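Local atomic coordinates of toluene, o-xylene monooxygenase oxygenase subunit (Pseudomonas stutzeri, PDB entry 2INC), a protein that is an oxygenase-component subunit of a monooxygenase that probably hydroxylates aromatic hydrocarbons such as toluene and o-xylene. Residues Ala222-Leu227 against Arg256-Ser261. Numbering follows the deposited sequence.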
loop_
_atom_site.group_PDB
_atom_site.type_symbol
_atom_site.label_atom_id
_atom_site.label_comp_id
_atom_site.label_asym_id
_atom_site.label_seq_id
_atom_site.Cartn_x
_atom_site.Cartn_y
_atom_site.Cartn_z
ATOM N N ALA B 222 -22.659 33.678 2.029
ATOM C CA ALA B 222 -22.283 35.026 2.485
ATOM C C ALA B 222 -20.845 35.068 2.990
ATOM O O ALA B 222 -20.105 36.000 2.675
ATOM C CB ALA B 222 -23.231 35.568 3.535
ATOM N N VAL B 223 -20.454 34.106 3.831
ATOM C CA VAL B 223 -19.056 34.034 4.305
ATOM C C VAL B 223 -18.082 33.868 3.132
ATOM O O VAL B 223 -17.035 34.531 3.045
ATOM C CB VAL B 223 -18.859 32.873 5.304
ATOM C CG1 VAL B 223 -17.366 32.733 5.641
ATOM C CG2 VAL B 223 -19.657 33.142 6.542
ATOM N N GLU B 224 -18.439 32.999 2.189
ATOM C CA GLU B 224 -17.501 32.657 1.134
ATOM C C GLU B 224 -17.332 33.843 0.207
ATOM O O GLU B 224 -16.231 34.109 -0.237
ATOM C CB GLU B 224 -17.968 31.421 0.377
ATOM C CG GLU B 224 -17.909 30.160 1.291
ATOM C CD GLU B 224 -18.939 29.090 0.921
ATOM O OE1 GLU B 224 -19.636 29.212 -0.151
ATOM O OE2 GLU B 224 -19.046 28.116 1.710
ATOM N N GLU B 225 -18.423 34.555 -0.080
ATOM C CA GLU B 225 -18.339 35.723 -0.978
ATOM C C GLU B 225 -17.609 36.904 -0.330
ATOM O O GLU B 225 -16.742 37.512 -0.948
ATOM C CB GLU B 225 -19.704 36.083 -1.591
ATOM C CG GLU B 225 -20.271 35.000 -2.564
ATOM C CD GLU B 225 -19.288 34.462 -3.642
ATOM O OE1 GLU B 225 -18.636 35.277 -4.349
ATOM O OE2 GLU B 225 -19.180 33.210 -3.812
ATOM N N ALA B 226 -17.867 37.168 0.937
ATOM C CA ALA B 226 -17.134 38.222 1.619
ATOM C C ALA B 226 -15.654 37.903 1.833
ATOM O O ALA B 226 -14.752 38.671 1.435
ATOM C CB ALA B 226 -17.834 38.584 2.960
ATOM N N LEU B 227 -15.393 36.760 2.451
ATOM C CA LEU B 227 -14.068 36.450 2.950
ATOM C C LEU B 227 -13.203 35.754 1.939
ATOM O O LEU B 227 -11.998 35.864 1.997
ATOM C CB LEU B 227 -14.155 35.594 4.208
ATOM C CG LEU B 227 -14.288 36.367 5.510
ATOM C CD1 LEU B 227 -15.672 37.056 5.657
ATOM C CD2 LEU B 227 -14.078 35.419 6.633
ATOM N N ARG B 256 -17.533 22.637 -3.650
ATOM C CA ARG B 256 -17.981 21.274 -3.313
ATOM C C ARG B 256 -19.190 21.225 -2.355
ATOM O O ARG B 256 -20.157 20.487 -2.576
ATOM C CB ARG B 256 -16.826 20.456 -2.734
ATOM C CG ARG B 256 -17.164 18.987 -2.590
ATOM C CD ARG B 256 -15.933 18.118 -2.370
ATOM N NE ARG B 256 -15.108 18.580 -1.228
ATOM C CZ ARG B 256 -13.962 19.214 -1.402
ATOM N NH1 ARG B 256 -13.220 19.638 -0.383
ATOM N NH2 ARG B 256 -13.555 19.448 -2.629
ATOM N N HIS B 257 -19.120 21.999 -1.264
ATOM C CA HIS B 257 -20.225 22.090 -0.347
ATOM C C HIS B 257 -21.497 22.569 -1.054
ATOM O O HIS B 257 -22.577 22.070 -0.771
ATOM C CB HIS B 257 -19.895 23.040 0.797
ATOM C CG HIS B 257 -18.590 22.723 1.471
ATOM N ND1 HIS B 257 -17.872 23.664 2.189
ATOM C CD2 HIS B 257 -17.836 21.592 1.474
ATOM C CE1 HIS B 257 -16.762 23.106 2.657
ATOM N NE2 HIS B 257 -16.707 21.853 2.225
ATOM N N ARG B 258 -21.361 23.541 -1.953
ATOM C CA ARG B 258 -22.546 24.025 -2.682
ATOM C C ARG B 258 -23.101 22.926 -3.594
ATOM O O ARG B 258 -24.314 22.836 -3.799
ATOM C CB ARG B 258 -22.216 25.291 -3.490
ATOM C CG ARG B 258 -22.110 26.568 -2.669
ATOM C CD ARG B 258 -21.484 27.679 -3.507
ATOM N NE ARG B 258 -20.914 28.717 -2.638
ATOM C CZ ARG B 258 -20.437 29.858 -3.104
ATOM N NH1 ARG B 258 -20.478 30.084 -4.412
ATOM N NH2 ARG B 258 -19.908 30.756 -2.267
ATOM N N ARG B 259 -22.225 22.125 -4.168
ATOM C CA ARG B 259 -22.683 21.026 -5.036
ATOM C C ARG B 259 -23.578 20.009 -4.307
ATOM O O ARG B 259 -24.630 19.626 -4.816
ATOM C CB ARG B 259 -21.515 20.311 -5.685
ATOM C CG ARG B 259 -20.847 21.125 -6.834
ATOM C CD ARG B 259 -20.012 20.225 -7.718
ATOM N NE ARG B 259 -18.851 19.648 -7.029
ATOM C CZ ARG B 259 -17.676 20.261 -6.895
ATOM N NH1 ARG B 259 -17.516 21.493 -7.337
ATOM N NH2 ARG B 259 -16.661 19.660 -6.285
ATOM N N TRP B 260 -23.196 19.593 -3.102
ATOM C CA TRP B 260 -24.026 18.643 -2.368
ATOM C C TRP B 260 -25.248 19.334 -1.788
ATOM O O TRP B 260 -26.315 18.697 -1.706
ATOM C CB TRP B 260 -23.250 17.816 -1.339
ATOM C CG TRP B 260 -22.992 18.433 0.045
ATOM C CD1 TRP B 260 -21.813 18.928 0.504
ATOM C CD2 TRP B 260 -23.902 18.472 1.161
ATOM N NE1 TRP B 260 -21.945 19.332 1.838
ATOM C CE2 TRP B 260 -23.217 19.066 2.247
ATOM C CE3 TRP B 260 -25.243 18.082 1.354
ATOM C CZ2 TRP B 260 -23.805 19.241 3.464
ATOM C CZ3 TRP B 260 -25.833 18.296 2.550
ATOM C CH2 TRP B 260 -25.127 18.862 3.609
ATOM N N SER B 261 -25.113 20.625 -1.427
ATOM C CA SER B 261 -26.250 21.389 -0.889
ATOM C C SER B 261 -27.319 21.516 -1.993
ATOM O O SER B 261 -28.508 21.341 -1.735
ATOM C CB SER B 261 -25.825 22.759 -0.385
ATOM O OG SER B 261 -24.949 22.639 0.720
#
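E224 OE1 is gripped by two nitrogens of one guanidinium, R258 NH2 at 2.6 Å and R258 NE at 2.8 Å, both bonds noticeably bent. E224, E225 and R258 form a salt-bridge network between helices 208-237 and 241-268, consecutive helices of a bundle of the ferritin-clan hydroxylase family. The case illustrates how one arginine can tie two carboxylates across a buried helix interface. R258 meets E224 side-on, extended from CG to NE; the two side chains run antiparallel, carboxylate and guanidinium planes 27° apart. NE approaches OE1 nearly along the C-O bond, whereas NH2 takes the anti lone pair. E225 reaches the same guanidinium by a turn about its CB-CG bond (chi2 -48°), its carboxylate more steeply inclined, 53° from that plane. Lysines probably share the neutralising: K220 pairs with E224 OE2, and K251, the stronger partner of E225, with its OE2. A leucine in place of R258 would probably leave E224 OE1 without its two donors and E225 OE2 with K251 but no arginine, the neighbouring carboxylates less compensated. E225 OE2 lies almost in the guanidinium plane, 3.0 Å from R258 NH2 in the straighter bond, with a weak 3.4 Å bond to R258 NH1.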